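Local structure of Udp-n-acetylglucosamine pyrophosphorylase (Trypanosoma brucei, 4BQH) at residues 236-242 with 400-406; 45-51 with 210-214; 273-279 with 358-364; 241-245 with 366-371. The protein probably catalyses the formation of UDP-N-acetylglucosamine and diphosphate from UTP and N-acetyl-alpha-D-glucosamine 1-phosphate, and is held here in complex with an allosteric inhibitor. All coordinates share one frame; numbering follows the deposited sequence.

Interaction 1 (236-242 with 400-406); sequences GGNGAVF and EAFLFDL. With 9VU ((3S)-3-[2-(1,3-benzodioxol-5-yl)-2-oxidanylidene-ethyl]-4-bromanyl-5-methyl-3-oxidanyl-1H-indol-2-one), chain C.
Asn-238 OD1 accepts the backbone N-H of Leu-403 in a bond of 2.8 Å between OD1 and N. The bond is fairly straight, with 161° at the hydrogen. The donor is tilted somewhat from the plane of the amide. The side chain reaches it because Asn-238 CG sits between the backbone N and the carbonyl carbon (chi1 58°). In this pose OD1 also lies in the plane of the Phe-402 ring, at its edge. Leu-403 uses its two methyls on different partners. CD1 rests against the amide, 3.7 Å from Asn-238 CG, and the two side chains cross at about a right angle. CD2 touches both Val-241 and Phe-242. It is 3.3 Å from Val-241 CG2, tighter than usual for two carbons. It is also 3.5 Å from Phe-242 CZ. The chi2 of Leu-403, 144°, departs from a staggered value, which fits this tight packing. Leu-406 runs past the same ring in the opposite direction, with its CG 3.7 Å from Phe-242 CE2.

Backbone bonds complete the join. Ala-401 N donates to Gly-236 O, and Gly-239 N donates to Ala-401 O. The inhibitor's benzodioxole packs against residues 236-240. Its CAX is 3.1 Å from Gly-236 O, and its OAW is 3.3 Å from Ala-240 CB. The contact thus ties the residues leading into helix 241-246, and its first turn, to the loop after strand 394-400. Strand 114-119 packs on Asn-238 and Val-241, helix 364-374 touches Phe-242 and Ala-401, and His-381 meets the Phe-402 ring edge-to-face.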
# COMPACT_ATOMS: atom_id res chain seq x y z
N GLY A 236 -0.90 5.71 -12.91
CA GLY A 236 0.49 6.12 -12.96
C GLY A 236 1.45 5.27 -12.16
O GLY A 236 2.65 5.47 -12.26
N GLY A 237 0.94 4.36 -11.33
CA GLY A 237 1.81 3.64 -10.36
C GLY A 237 1.76 4.37 -9.03
O GLY A 237 1.25 5.49 -8.95
N ASN A 238 2.26 3.73 -7.98
CA ASN A 238 2.09 4.26 -6.64
C ASN A 238 2.84 5.55 -6.35
O ASN A 238 2.63 6.15 -5.29
CB ASN A 238 2.30 3.19 -5.54
CG ASN A 238 3.67 2.53 -5.58
OD1 ASN A 238 4.67 3.16 -5.96
ND2 ASN A 238 3.74 1.26 -5.15
N GLY A 239 3.71 5.97 -7.27
CA GLY A 239 4.32 7.29 -7.18
C GLY A 239 3.27 8.39 -7.27
O GLY A 239 3.52 9.51 -6.86
N ALA A 240 2.07 8.04 -7.75
CA ALA A 240 0.94 9.01 -7.76
C ALA A 240 0.56 9.59 -6.38
O ALA A 240 -0.15 10.60 -6.31
CB ALA A 240 -0.31 8.39 -8.42
N VAL A 241 1.01 8.94 -5.30
CA VAL A 241 0.65 9.37 -3.95
C VAL A 241 1.05 10.81 -3.70
O VAL A 241 0.31 11.54 -3.05
CB VAL A 241 1.23 8.48 -2.79
CG1 VAL A 241 0.63 7.08 -2.82
CG2 VAL A 241 2.76 8.41 -2.79
N PHE A 242 2.21 11.22 -4.22
CA PHE A 242 2.72 12.54 -3.85
C PHE A 242 1.86 13.68 -4.39
O PHE A 242 1.49 14.60 -3.65
CB PHE A 242 4.19 12.68 -4.26
CG PHE A 242 5.06 11.65 -3.64
CD1 PHE A 242 5.33 11.67 -2.26
CD2 PHE A 242 5.62 10.65 -4.41
CE1 PHE A 242 6.12 10.70 -1.68
CE2 PHE A 242 6.43 9.68 -3.84
CZ PHE A 242 6.68 9.71 -2.47
N GLU A 400 5.25 5.43 -15.89
CA GLU A 400 4.91 5.12 -14.49
C GLU A 400 5.97 5.65 -13.55
O GLU A 400 7.14 5.74 -13.91
CB GLU A 400 4.74 3.59 -14.30
CG GLU A 400 3.50 3.03 -15.02
CD GLU A 400 3.34 1.51 -14.88
OE1 GLU A 400 4.30 0.81 -14.50
OE2 GLU A 400 2.24 0.99 -15.19
N ALA A 401 5.56 5.99 -12.33
CA ALA A 401 6.55 6.23 -11.29
C ALA A 401 6.09 5.58 -9.99
O ALA A 401 4.89 5.41 -9.76
CB ALA A 401 6.80 7.73 -11.08
N PHE A 402 7.06 5.21 -9.16
CA PHE A 402 6.78 4.46 -7.92
C PHE A 402 7.36 5.17 -6.72
O PHE A 402 8.27 6.01 -6.88
CB PHE A 402 7.38 3.05 -8.04
CG PHE A 402 6.90 2.35 -9.25
CD1 PHE A 402 5.60 1.85 -9.29
CD2 PHE A 402 7.68 2.32 -10.39
CE1 PHE A 402 5.11 1.27 -10.45
CE2 PHE A 402 7.20 1.71 -11.56
CZ PHE A 402 5.92 1.19 -11.58
N LEU A 403 6.84 4.87 -5.53
CA LEU A 403 7.36 5.46 -4.32
C LEU A 403 8.89 5.34 -4.30
O LEU A 403 9.57 6.32 -4.03
CB LEU A 403 6.73 4.79 -3.09
CG LEU A 403 5.29 5.31 -2.93
CD1 LEU A 403 4.36 4.24 -2.42
CD2 LEU A 403 5.34 6.47 -1.98
N PHE A 404 9.41 4.17 -4.67
CA PHE A 404 10.87 3.95 -4.60
C PHE A 404 11.69 4.86 -5.50
O PHE A 404 12.88 5.02 -5.27
CB PHE A 404 11.29 2.47 -4.79
CG PHE A 404 11.01 1.89 -6.17
CD1 PHE A 404 11.77 2.28 -7.28
CD2 PHE A 404 10.00 0.93 -6.34
CE1 PHE A 404 11.50 1.76 -8.55
CE2 PHE A 404 9.76 0.39 -7.61
CZ PHE A 404 10.51 0.80 -8.71
N ASP A 405 11.08 5.46 -6.51
CA ASP A 405 11.84 6.37 -7.37
C ASP A 405 12.24 7.63 -6.60
O ASP A 405 13.17 8.34 -7.00
CB ASP A 405 10.98 6.77 -8.59
CG ASP A 405 10.86 5.65 -9.62
OD1 ASP A 405 11.90 5.06 -10.02
OD2 ASP A 405 9.73 5.40 -10.07
N LEU A 406 11.52 7.91 -5.51
CA LEU A 406 11.81 9.11 -4.73
C LEU A 406 12.72 8.85 -3.52
O LEU A 406 13.10 9.80 -2.82
CB LEU A 406 10.51 9.79 -4.27
CG LEU A 406 9.70 10.53 -5.36
CD1 LEU A 406 10.45 11.67 -6.01
CD2 LEU A 406 9.25 9.54 -6.41
OAN 9VU C . 2.34 16.95 -13.37
CAH 9VU C . 2.36 17.05 -12.13
NAG 9VU C . 1.60 17.91 -11.44
CAC 9VU C . 1.89 17.78 -10.12
CAB 9VU C . 1.39 18.46 -9.08
CAA 9VU C . 1.80 18.25 -7.76
CAF 9VU C . 2.80 17.29 -7.54
CAJ 9VU C . 3.26 17.04 -6.20
CAE 9VU C . 3.30 16.60 -8.66
BRA 9VU C . 4.60 15.26 -8.31
CAD 9VU C . 2.86 16.84 -9.93
CAI 9VU C . 3.19 16.33 -11.23
OAL 9VU C . 4.53 16.69 -11.56
CAM 9VU C . 3.16 14.79 -11.39
CAO 9VU C . 1.74 14.18 -11.28
OAP 9VU C . 0.78 14.96 -11.26
CAQ 9VU C . 1.62 12.76 -11.26
CAV 9VU C . 2.70 11.91 -11.02
CAU 9VU C . 2.56 10.57 -11.01
OAY 9VU C . 3.50 9.62 -10.78
CAX 9VU C . 2.90 8.40 -11.31
OAW 9VU C . 1.49 8.63 -11.14
CAT 9VU C . 1.37 10.00 -11.21
CAS 9VU C . 0.28 10.75 -11.43
CAR 9VU C . 0.38 12.14 -11.45

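Interaction 2 (45-51 with 210-214); sequences ELAGVDF and QSSVP. With 9VU ((3S)-3-[2-(1,3-benzodioxol-5-yl)-2-oxidanylidene-ethyl]-4-bromanyl-5-methyl-3-oxidanyl-1H-indol-2-one), chain C.
Glu-45 O receives two donors and a CA-H contact. Ser-212 N gives the stronger bond, 2.9 Å to Glu-45 O and nearly straight at the hydrogen (165°). Water 2 adds a longer bond, and Ser-211 CA makes a CA-H...O contact. Ser-211 OG makes the shortest bond, 2.6 Å to Ala-47 O, in the carbonyl plane and on a lone pair. With OG beside its own backbone N (chi1 -66°), the hydroxyl is turned to the Ala-47 carbonyl. Water 3 donates to the same OG and accepts from Ala-47 N, so it bridges the two segments. Water 1 links Glu-45 OE1 with Ser-212 OG, while OE1 also forms a salt bridge with Arg-230.

Next to these polar groups the packing is apolar. Leu-46 CD2 lies 3.8 Å from Pro-214 CD, and Phe-51 CE1 lies 3.9 Å from Pro-214 CG. Val-49 CG2 and Leu-46 CD2 both approach Ser-212 O, a buried carbonyl with no polar partner in the model.

Residues 46-49 form a type II beta turn, with Gly-48 at positive phi. Gly-48 and the residue after the turn meet the inhibitor. Inhibitor NAG donates to Gly-48 O at 2.8 Å, and Asp-50 N donates to inhibitor OAN at 2.8 Å. Val-213 CG2 packs on the benzodioxole at 3.6 Å from CAS. This is one wall of the allosteric inhibitor pocket, where backbone atoms of Gly-48 and Asp-50 bind the lactam N-H and C=O.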
# COMPACT_ATOMS: atom_id res chain seq x y z
N GLU A 45 -9.90 13.41 -13.56
CA GLU A 45 -9.04 12.22 -13.63
C GLU A 45 -7.58 12.58 -13.82
O GLU A 45 -6.72 11.75 -13.55
CB GLU A 45 -9.45 11.29 -14.77
CG GLU A 45 -10.87 10.77 -14.65
CD GLU A 45 -11.21 9.85 -15.80
OE1 GLU A 45 -10.50 8.84 -16.00
OE2 GLU A 45 -12.19 10.13 -16.51
N LEU A 46 -7.31 13.78 -14.34
CA LEU A 46 -5.93 14.27 -14.48
C LEU A 46 -5.71 15.59 -13.74
O LEU A 46 -4.93 16.45 -14.17
CB LEU A 46 -5.52 14.42 -15.96
CG LEU A 46 -5.40 13.04 -16.64
CD1 LEU A 46 -6.63 12.84 -17.49
CD2 LEU A 46 -4.12 12.94 -17.47
N ALA A 47 -6.43 15.76 -12.63
CA ALA A 47 -6.30 16.97 -11.81
C ALA A 47 -4.83 17.22 -11.47
O ALA A 47 -4.10 16.28 -11.10
CB ALA A 47 -7.13 16.83 -10.54
N GLY A 48 -4.39 18.46 -11.64
CA GLY A 48 -3.05 18.86 -11.22
C GLY A 48 -1.93 18.52 -12.19
O GLY A 48 -0.84 19.09 -12.08
N VAL A 49 -2.19 17.62 -13.16
CA VAL A 49 -1.17 17.20 -14.13
C VAL A 49 -0.67 18.40 -14.93
O VAL A 49 -1.47 19.17 -15.49
CB VAL A 49 -1.70 16.11 -15.10
CG1 VAL A 49 -0.78 15.95 -16.32
CG2 VAL A 49 -1.91 14.78 -14.36
N ASP A 50 0.65 18.54 -14.99
CA ASP A 50 1.29 19.63 -15.71
C ASP A 50 1.71 19.08 -17.08
O ASP A 50 2.67 18.32 -17.18
CB ASP A 50 2.49 20.12 -14.88
CG ASP A 50 3.25 21.28 -15.52
OD1 ASP A 50 3.22 21.49 -16.74
OD2 ASP A 50 3.93 21.98 -14.76
N PHE A 51 0.95 19.43 -18.11
CA PHE A 51 1.15 18.82 -19.43
C PHE A 51 2.50 19.17 -20.04
O PHE A 51 3.15 18.31 -20.62
CB PHE A 51 -0.04 19.15 -20.36
CG PHE A 51 -1.30 18.41 -19.99
CD1 PHE A 51 -1.49 17.09 -20.40
CD2 PHE A 51 -2.27 19.01 -19.19
CE1 PHE A 51 -2.64 16.40 -20.03
CE2 PHE A 51 -3.42 18.32 -18.82
CZ PHE A 51 -3.61 17.02 -19.24
N GLN A 210 -6.33 10.06 -6.96
CA GLN A 210 -5.07 10.21 -7.67
C GLN A 210 -5.37 10.67 -9.07
O GLN A 210 -6.54 10.64 -9.53
CB GLN A 210 -4.32 8.87 -7.73
CG GLN A 210 -5.06 7.75 -8.44
CD GLN A 210 -4.42 6.42 -8.13
OE1 GLN A 210 -3.36 6.08 -8.68
NE2 GLN A 210 -5.00 5.70 -7.17
N SER A 211 -4.31 11.05 -9.78
CA SER A 211 -4.41 11.37 -11.19
C SER A 211 -3.82 10.28 -12.06
O SER A 211 -2.84 9.64 -11.71
CB SER A 211 -3.74 12.71 -11.47
OG SER A 211 -4.51 13.71 -10.80
N SER A 212 -4.44 10.06 -13.21
CA SER A 212 -3.88 9.18 -14.21
C SER A 212 -2.81 9.95 -15.01
O SER A 212 -2.62 11.16 -14.84
CB SER A 212 -4.99 8.69 -15.13
OG SER A 212 -5.62 9.79 -15.78
N VAL A 213 -2.08 9.23 -15.85
CA VAL A 213 -0.97 9.82 -16.61
C VAL A 213 -1.25 9.58 -18.10
O VAL A 213 -1.61 8.47 -18.48
CB VAL A 213 0.36 9.14 -16.22
CG1 VAL A 213 1.52 9.63 -17.09
CG2 VAL A 213 0.69 9.45 -14.76
N PRO A 214 -1.11 10.62 -18.94
CA PRO A 214 -1.41 10.42 -20.40
C PRO A 214 -0.50 9.38 -21.06
O PRO A 214 0.63 9.13 -20.57
CB PRO A 214 -1.12 11.78 -21.02
CG PRO A 214 -1.18 12.76 -19.88
CD PRO A 214 -0.68 12.00 -18.66
OAN 9VU C . 2.34 16.95 -13.37
CAH 9VU C . 2.36 17.05 -12.13
NAG 9VU C . 1.60 17.91 -11.44
CAC 9VU C . 1.89 17.78 -10.12
CAB 9VU C . 1.39 18.46 -9.08
CAA 9VU C . 1.80 18.25 -7.76
CAF 9VU C . 2.80 17.29 -7.54
CAJ 9VU C . 3.26 17.04 -6.20
CAE 9VU C . 3.30 16.60 -8.66
BRA 9VU C . 4.60 15.26 -8.31
CAD 9VU C . 2.86 16.84 -9.93
CAI 9VU C . 3.19 16.33 -11.23
OAL 9VU C . 4.53 16.69 -11.56
CAM 9VU C . 3.16 14.79 -11.39
CAO 9VU C . 1.74 14.18 -11.28
OAP 9VU C . 0.78 14.96 -11.26
CAQ 9VU C . 1.62 12.76 -11.26
CAV 9VU C . 2.70 11.91 -11.02
CAU 9VU C . 2.56 10.57 -11.01
OAY 9VU C . 3.50 9.62 -10.78
CAX 9VU C . 2.90 8.40 -11.31
OAW 9VU C . 1.49 8.63 -11.14
CAT 9VU C . 1.37 10.00 -11.21
CAS 9VU C . 0.28 10.75 -11.43
CAR 9VU C . 0.38 12.14 -11.45
O HOH W 1 -8.06 9.10 -17.23
O HOH W 2 -7.79 9.15 -11.83
O HOH W 3 -7.42 13.41 -10.79

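Interaction 3 (273-279 with 358-364); sequences IAYVQIG and SSNLCSL
Leu-364, Ile-278 and Leu-361 have the most surface buried between these segments. Leu-364 closes one end of the strand pair. Its N donates to Ala-274 O at 3.0 Å. Its CG is anti to the backbone N (chi1 -160°). From there CD2 lies 3.5 Å from Ile-273 O, and CD1 lies 4.0 Å from Val-276 CG2.

Ile-278 and Asn-360 form an antiparallel hydrogen-bonded pair. Ile-278 N to Asn-360 O is 2.8 Å, while the return bond from Asn-360 N to Ile-278 O is longer, 3.3 Å. Ile-278 CD1 extends to Cys-362 SG on the same face of the sheet. Val-276 and Cys-362 form the other hydrogen-bonded pair.

Leu-361 lies on the other face, in a non-hydrogen-bonded pair with Gln-277. Its CD1 folds over the neighbouring strand, 3.6 Å from Gln-277 CB and 4.0 Å from Tyr-275 CB. Helix 291-300 covers this face through Phe-293 and Ala-297. Ser-363 OG caps helix 364-374 at Phe-366 N and also bonds His-303 ND1.

Strand 275-280 runs parallel to 114-119 on its other edge and antiparallel to 359-363 here. Such a mixed central sheet, flanked by helices, fits the GT-A type nucleotidyltransferase fold.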
# COMPACT_ATOMS: atom_id res chain seq x y z
N ILE A 273 0.06 14.25 12.44
CA ILE A 273 0.58 13.01 11.84
C ILE A 273 2.10 13.12 11.65
O ILE A 273 2.60 14.11 11.11
CB ILE A 273 -0.09 12.72 10.48
CG1 ILE A 273 -1.58 12.44 10.66
CG2 ILE A 273 0.62 11.57 9.73
CD1 ILE A 273 -1.89 11.21 11.49
N ALA A 274 2.81 12.09 12.11
CA ALA A 274 4.26 12.02 11.98
C ALA A 274 4.69 11.02 10.92
O ALA A 274 5.74 11.21 10.29
CB ALA A 274 4.90 11.66 13.31
N TYR A 275 3.94 9.92 10.77
CA TYR A 275 4.29 8.88 9.79
C TYR A 275 3.07 8.42 9.02
O TYR A 275 1.98 8.35 9.57
CB TYR A 275 4.90 7.64 10.45
CG TYR A 275 6.16 7.98 11.20
CD1 TYR A 275 7.40 8.00 10.56
CD2 TYR A 275 6.09 8.32 12.55
CE1 TYR A 275 8.57 8.33 11.28
CE2 TYR A 275 7.21 8.67 13.27
CZ TYR A 275 8.45 8.66 12.64
OH TYR A 275 9.55 9.02 13.41
N VAL A 276 3.30 8.06 7.76
CA VAL A 276 2.27 7.53 6.87
C VAL A 276 2.73 6.14 6.44
O VAL A 276 3.80 6.02 5.81
CB VAL A 276 2.10 8.43 5.62
CG1 VAL A 276 0.98 7.89 4.72
CG2 VAL A 276 1.76 9.87 6.00
N GLN A 277 1.97 5.11 6.81
CA GLN A 277 2.24 3.77 6.31
C GLN A 277 1.45 3.59 5.02
O GLN A 277 0.28 3.97 4.96
CB GLN A 277 1.81 2.73 7.32
CG GLN A 277 2.15 1.31 6.85
CD GLN A 277 1.74 0.22 7.85
OE1 GLN A 277 1.22 0.51 8.92
NE2 GLN A 277 1.96 -1.04 7.48
N ILE A 278 2.09 3.04 3.99
CA ILE A 278 1.44 2.95 2.67
C ILE A 278 1.36 1.49 2.27
O ILE A 278 2.34 0.76 2.39
CB ILE A 278 2.24 3.73 1.60
CG1 ILE A 278 2.34 5.20 2.02
CG2 ILE A 278 1.56 3.61 0.23
CD1 ILE A 278 3.49 5.93 1.40
N GLY A 279 0.19 1.08 1.80
CA GLY A 279 0.04 -0.31 1.33
C GLY A 279 -1.05 -0.46 0.31
O GLY A 279 -1.95 0.38 0.22
N SER A 358 6.19 -3.56 -1.76
CA SER A 358 5.41 -2.31 -1.83
C SER A 358 4.71 -2.01 -0.50
O SER A 358 3.51 -1.73 -0.46
CB SER A 358 4.41 -2.31 -2.99
OG SER A 358 5.10 -2.67 -4.16
N SER A 359 5.48 -2.08 0.58
CA SER A 359 4.97 -1.75 1.89
C SER A 359 5.98 -0.79 2.52
O SER A 359 7.12 -1.18 2.79
CB SER A 359 4.85 -3.02 2.72
OG SER A 359 4.39 -2.69 4.02
N ASN A 360 5.57 0.46 2.73
CA ASN A 360 6.49 1.53 3.14
C ASN A 360 5.96 2.31 4.32
O ASN A 360 4.75 2.42 4.52
CB ASN A 360 6.74 2.57 2.03
CG ASN A 360 7.16 1.97 0.70
OD1 ASN A 360 7.87 0.95 0.60
ND2 ASN A 360 6.80 2.67 -0.35
N LEU A 361 6.88 2.87 5.09
CA LEU A 361 6.49 3.80 6.15
C LEU A 361 7.32 5.05 5.95
O LEU A 361 8.55 4.99 5.96
CB LEU A 361 6.75 3.15 7.52
CG LEU A 361 6.30 3.97 8.72
CD1 LEU A 361 4.79 4.04 8.81
CD2 LEU A 361 6.81 3.32 9.98
N CYS A 362 6.67 6.19 5.75
CA CYS A 362 7.40 7.41 5.45
C CYS A 362 7.05 8.49 6.46
O CYS A 362 5.89 8.60 6.86
CB CYS A 362 7.02 7.92 4.07
SG CYS A 362 7.44 6.76 2.76
N SER A 363 8.04 9.31 6.84
CA SER A 363 7.74 10.48 7.65
C SER A 363 6.88 11.47 6.85
O SER A 363 6.93 11.52 5.61
CB SER A 363 9.03 11.19 8.10
OG SER A 363 9.68 11.79 6.99
N LEU A 364 6.13 12.29 7.56
CA LEU A 364 5.38 13.33 6.87
C LEU A 364 6.33 14.34 6.21
O LEU A 364 6.06 14.83 5.12
CB LEU A 364 4.39 14.03 7.81
CG LEU A 364 3.27 14.75 7.03
CD1 LEU A 364 2.32 13.77 6.36
CD2 LEU A 364 2.48 15.67 7.95
O HOH W 4 2.24 -1.11 4.38

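Interaction 4 (241-245 with 366-371); sequences VFAAL and FMSLAA. With 9VU ((3S)-3-[2-(1,3-benzodioxol-5-yl)-2-oxidanylidene-ethyl]-4-bromanyl-5-methyl-3-oxidanyl-1H-indol-2-one), chain C.
Phe-242 lays one face of its ring beneath the methyl of Ala-370. The CB of Ala-370 is 3.9 Å from the centroid of the Phe-242 ring, a CH-pi contact. The opposite face is covered from its own helix, where Val-241 CG2 sits over the ring centre. The ring is therefore held between two methyls, one from each helix. It acts as a knob in a hole made by Phe-366, Met-367, Ala-370 and Ala-371. Ala-371 closes the hole near the backbone, with its CB 3.9 Å from Phe-242 CB. Phe-366 comes in from the far end of the ring, its CE2 4.2 Å from Phe-242 CZ, and the two rings meet obliquely.

Met-367 forms another side of the hole. Its chain bends twice, at chi2 (-55°) and chi3 (-70°), and this brings the methyl in between the helices. CE is 3.6 Å from Phe-242 CE1 and 3.5 Å from Leu-245 CD1. Its SD makes an oblique Met-aromatic contact with the Phe-242 ring. Leu-265 of helix 264-270 packs on Met-367 from outside the pair.

The short segments run at about 100° to each other, and the contact is centred on Phe-242. The inhibitor touches both helices nearby. Its OAP is 3.5 Å from Ala-243 CB, and its CAJ methyl is 3.6 Å from Ala-371 O. The side chains that meet are all apolar, and the helices share neither a salt bridge nor a direct hydrogen bond. Their hold on each other thus rests on shape and the burial of carbon and sulfur.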
# COMPACT_ATOMS: atom_id res chain seq x y z
N VAL A 241 1.01 8.94 -5.30
CA VAL A 241 0.65 9.37 -3.95
C VAL A 241 1.05 10.81 -3.70
O VAL A 241 0.31 11.54 -3.05
CB VAL A 241 1.23 8.48 -2.79
CG1 VAL A 241 0.63 7.08 -2.82
CG2 VAL A 241 2.76 8.41 -2.79
N PHE A 242 2.21 11.22 -4.22
CA PHE A 242 2.72 12.54 -3.85
C PHE A 242 1.86 13.68 -4.39
O PHE A 242 1.49 14.60 -3.65
CB PHE A 242 4.19 12.68 -4.26
CG PHE A 242 5.06 11.65 -3.64
CD1 PHE A 242 5.33 11.67 -2.26
CD2 PHE A 242 5.62 10.65 -4.41
CE1 PHE A 242 6.12 10.70 -1.68
CE2 PHE A 242 6.43 9.68 -3.84
CZ PHE A 242 6.68 9.71 -2.47
N ALA A 243 1.53 13.59 -5.68
CA ALA A 243 0.63 14.55 -6.32
C ALA A 243 -0.76 14.50 -5.70
O ALA A 243 -1.40 15.55 -5.48
CB ALA A 243 0.56 14.25 -7.83
N ALA A 244 -1.23 13.29 -5.40
CA ALA A 244 -2.56 13.14 -4.83
C ALA A 244 -2.66 13.80 -3.44
O ALA A 244 -3.65 14.47 -3.18
CB ALA A 244 -2.97 11.67 -4.80
N LEU A 245 -1.64 13.63 -2.60
CA LEU A 245 -1.61 14.27 -1.28
C LEU A 245 -1.43 15.78 -1.39
O LEU A 245 -1.75 16.49 -0.45
CB LEU A 245 -0.49 13.67 -0.42
CG LEU A 245 -0.75 12.26 0.11
CD1 LEU A 245 0.57 11.69 0.62
CD2 LEU A 245 -1.81 12.23 1.23
N PHE A 366 9.21 13.54 4.85
CA PHE A 366 9.56 12.92 3.56
C PHE A 366 8.44 13.07 2.54
O PHE A 366 8.71 13.36 1.37
CB PHE A 366 9.97 11.44 3.70
CG PHE A 366 10.28 10.80 2.37
CD1 PHE A 366 11.49 11.06 1.73
CD2 PHE A 366 9.33 10.01 1.70
CE1 PHE A 366 11.75 10.52 0.47
CE2 PHE A 366 9.63 9.45 0.46
CZ PHE A 366 10.84 9.70 -0.14
N MET A 367 7.19 12.82 2.95
CA MET A 367 6.09 12.94 1.99
C MET A 367 6.06 14.34 1.37
O MET A 367 5.82 14.51 0.17
CB MET A 367 4.76 12.59 2.63
CG MET A 367 4.69 11.15 3.16
SD MET A 367 5.08 9.87 1.96
CE MET A 367 3.64 9.98 0.88
N SER A 368 6.26 15.35 2.22
CA SER A 368 6.33 16.75 1.77
C SER A 368 7.50 17.02 0.83
O SER A 368 7.34 17.64 -0.23
CB SER A 368 6.47 17.67 2.99
OG SER A 368 5.33 17.56 3.83
N LEU A 369 8.69 16.59 1.21
CA LEU A 369 9.88 16.93 0.44
C LEU A 369 9.85 16.18 -0.88
O LEU A 369 10.26 16.72 -1.91
CB LEU A 369 11.15 16.56 1.23
CG LEU A 369 12.51 16.93 0.57
CD1 LEU A 369 13.53 17.27 1.65
CD2 LEU A 369 13.07 15.76 -0.21
N ALA A 370 9.43 14.91 -0.83
CA ALA A 370 9.40 14.07 -2.03
C ALA A 370 8.44 14.68 -3.01
O ALA A 370 8.73 14.72 -4.22
CB ALA A 370 8.98 12.64 -1.70
N ALA A 371 7.29 15.15 -2.52
CA ALA A 371 6.32 15.80 -3.43
C ALA A 371 6.92 17.03 -4.11
O ALA A 371 6.79 17.17 -5.34
CB ALA A 371 5.02 16.13 -2.72
OAN 9VU C . 2.34 16.95 -13.37
CAH 9VU C . 2.36 17.05 -12.13
NAG 9VU C . 1.60 17.91 -11.44
CAC 9VU C . 1.89 17.78 -10.12
CAB 9VU C . 1.39 18.46 -9.08
CAA 9VU C . 1.80 18.25 -7.76
CAF 9VU C . 2.80 17.29 -7.54
CAJ 9VU C . 3.26 17.04 -6.20
CAE 9VU C . 3.30 16.60 -8.66
BRA 9VU C . 4.60 15.26 -8.31
CAD 9VU C . 2.86 16.84 -9.93
CAI 9VU C . 3.19 16.33 -11.23
OAL 9VU C . 4.53 16.69 -11.56
CAM 9VU C . 3.16 14.79 -11.39
CAO 9VU C . 1.74 14.18 -11.28
OAP 9VU C . 0.78 14.96 -11.26
CAQ 9VU C . 1.62 12.76 -11.26
CAV 9VU C . 2.70 11.91 -11.02
CAU 9VU C . 2.56 10.57 -11.01
OAY 9VU C . 3.50 9.62 -10.78
CAX 9VU C . 2.90 8.40 -11.31
OAW 9VU C . 1.49 8.63 -11.14
CAT 9VU C . 1.37 10.00 -11.21
CAS 9VU C . 0.28 10.75 -11.43
CAR 9VU C . 0.38 12.14 -11.45

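How the interactions relate
Interactions 1, 2 and 4 all touch the inhibitor. Interaction 2 supplies its two hydrogen bonds, while interactions 1 and 4 line the pocket mainly by packing. The centres of interactions 1 and 2 are about 13 Å apart, and they meet where Gly-236 CA is 3.8 Å from Val-213 CG2. Interactions 1 and 4 share Val-241 and Phe-242, with centres about 10 Å apart. Interaction 3 belongs to the central sheet, and the side chain of Ile-278 is about 12 Å from the inhibitor. Interaction 3 packs on interactions 4 and 1: Cys-362 CB is 3.5 Å from Met-367 SD, and Ile-278 CD1 is 3.9 Å from Leu-403 CD2. Interactions 2 and 3 do not touch.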